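Local coordinates for protein Non-reducing end alpha-L-arabinofuranosidase BoGH43B (Bacteroides ovatus, PDB 5JOZ) that removes terminal non-reducing alpha-L-arabinofuranosyl residues from xyloglucan side branches, a step in the breakdown of this polysaccharide, at residues 271-276 / 283-288. Residues are numbered along the deposited sequence; the frame is centred on the assembly and turned at random.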
# COMPACT_ATOMS: atom_id res chain seq x y z
N PHE A 271 -4.47 -6.15 9.05
CA PHE A 271 -4.92 -6.62 10.36
C PHE A 271 -4.60 -8.10 10.52
O PHE A 271 -4.34 -8.81 9.53
CB PHE A 271 -6.43 -6.39 10.50
CG PHE A 271 -6.83 -4.94 10.52
CD1 PHE A 271 -6.88 -4.20 9.34
CD2 PHE A 271 -7.14 -4.30 11.72
CE1 PHE A 271 -7.24 -2.86 9.36
CE2 PHE A 271 -7.49 -2.96 11.75
CZ PHE A 271 -7.55 -2.24 10.56
N LEU A 272 -4.64 -8.56 11.76
CA LEU A 272 -4.34 -9.95 12.13
C LEU A 272 -5.44 -10.46 13.05
O LEU A 272 -5.79 -9.78 14.02
CB LEU A 272 -3.00 -10.00 12.86
CG LEU A 272 -2.45 -11.37 13.28
CD1 LEU A 272 -2.22 -12.26 12.06
CD2 LEU A 272 -1.14 -11.18 14.03
N ALA A 273 -5.98 -11.64 12.76
CA ALA A 273 -6.99 -12.24 13.63
C ALA A 273 -6.84 -13.77 13.72
O ALA A 273 -6.51 -14.41 12.73
CB ALA A 273 -8.39 -11.87 13.16
N PRO A 274 -7.08 -14.34 14.92
CA PRO A 274 -7.05 -15.78 15.07
C PRO A 274 -8.29 -16.42 14.45
O PRO A 274 -9.38 -15.87 14.57
CB PRO A 274 -7.04 -15.97 16.59
CG PRO A 274 -7.83 -14.81 17.10
CD PRO A 274 -7.59 -13.68 16.14
N VAL A 275 -8.09 -17.55 13.79
CA VAL A 275 -9.14 -18.29 13.10
C VAL A 275 -9.34 -19.61 13.84
O VAL A 275 -8.39 -20.33 14.10
CB VAL A 275 -8.75 -18.57 11.64
CG1 VAL A 275 -9.78 -19.45 10.93
CG2 VAL A 275 -8.57 -17.26 10.89
N THR A 276 -10.59 -19.91 14.18
CA THR A 276 -10.94 -21.14 14.89
C THR A 276 -11.81 -22.02 14.01
O THR A 276 -12.73 -21.53 13.40
CB THR A 276 -11.71 -20.79 16.15
OG1 THR A 276 -10.99 -19.76 16.84
CG2 THR A 276 -11.89 -22.02 17.05
N PRO A 283 -14.22 -22.59 9.39
CA PRO A 283 -13.45 -21.60 10.13
C PRO A 283 -14.23 -20.32 10.47
O PRO A 283 -15.12 -19.92 9.72
CB PRO A 283 -12.33 -21.27 9.15
CG PRO A 283 -13.02 -21.33 7.82
CD PRO A 283 -14.12 -22.35 7.95
N LYS A 284 -13.90 -19.70 11.59
CA LYS A 284 -14.44 -18.39 11.92
C LYS A 284 -13.52 -17.64 12.88
O LYS A 284 -12.89 -18.24 13.74
CB LYS A 284 -15.85 -18.52 12.53
CG LYS A 284 -16.64 -17.22 12.57
CD LYS A 284 -17.98 -17.39 13.28
CE LYS A 284 -18.90 -16.18 13.12
NZ LYS A 284 -19.59 -16.08 11.80
N VAL A 285 -13.47 -16.32 12.74
CA VAL A 285 -12.77 -15.47 13.71
C VAL A 285 -13.72 -15.21 14.86
O VAL A 285 -14.75 -14.57 14.67
CB VAL A 285 -12.33 -14.14 13.06
CG1 VAL A 285 -11.80 -13.16 14.10
CG2 VAL A 285 -11.29 -14.41 11.97
N GLY A 286 -13.40 -15.71 16.06
CA GLY A 286 -14.23 -15.49 17.25
C GLY A 286 -15.61 -16.12 17.14
O GLY A 286 -15.83 -17.05 16.36
N LYS A 287 -16.55 -15.60 17.94
CA LYS A 287 -17.94 -16.07 17.93
C LYS A 287 -18.75 -15.37 16.84
O LYS A 287 -19.68 -15.97 16.29
CB LYS A 287 -18.60 -15.84 19.30
N ASP A 288 -18.39 -14.13 16.51
CA ASP A 288 -19.20 -13.24 15.67
C ASP A 288 -18.51 -12.76 14.38
O ASP A 288 -19.11 -12.02 13.59
CB ASP A 288 -19.71 -12.05 16.51
CG ASP A 288 -18.60 -11.37 17.34
OD1 ASP A 288 -17.39 -11.62 17.10
OD2 ASP A 288 -18.94 -10.57 18.24
O HOH W 1 -11.08 -17.09 16.36
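Thr276 and Lys284 form an antiparallel hydrogen-bonded pair. Thr276 N gives a nearly straight bond to Lys284 O (2.9 Å), reaching it from above the carbonyl plane, and Lys284 N returns one to Thr276 O at 2.8 Å. Weaker CA-H...O contacts extend the pairing, from Pro283 CA to Thr276 O and from Val285 CA to Pro274 O (3.5 Å).

The backbones stay close as far as Val275 and Val285, then part, and one water links Pro274 and Gly286. It donates to Pro274 O, accepts from Gly286 N at 2.7 Å, and hydrogen-bonds Thr276 OG1. With chi1 at -49°, this hydroxyl stands beside its own backbone N, on the water's side. Glycine suits position 286, where phi is positive.

Ala273, Val275, Pro283 and Val285 form a buried apolar patch, in which the two branches of Val275 reach two partners at once. Val275 CG1, anti to its backbone nitrogen, touches Pro283 CB at 3.6 Å, the side chains lying side by side. Val275 CG2 meets Val285 CG2 at 4.1 Å, these side chains crossing nearly at a right angle. Val285 CG1 packs against Ala273 CB at 3.8 Å, where a small methyl fits, while Tyr295 touches both residues. The long Lys284 chain carries its ammonium to the carbonyls of Val219 and Pro221.

Strand 269-277 is hydrogen-bonded on its other side to strand 249-256, and the short strand 283-284 is the outermost of the four antiparallel strands. This hairpin supplies the third and fourth, outer, strands of one blade of the five-bladed beta-propeller characteristic of glycoside hydrolase family 43.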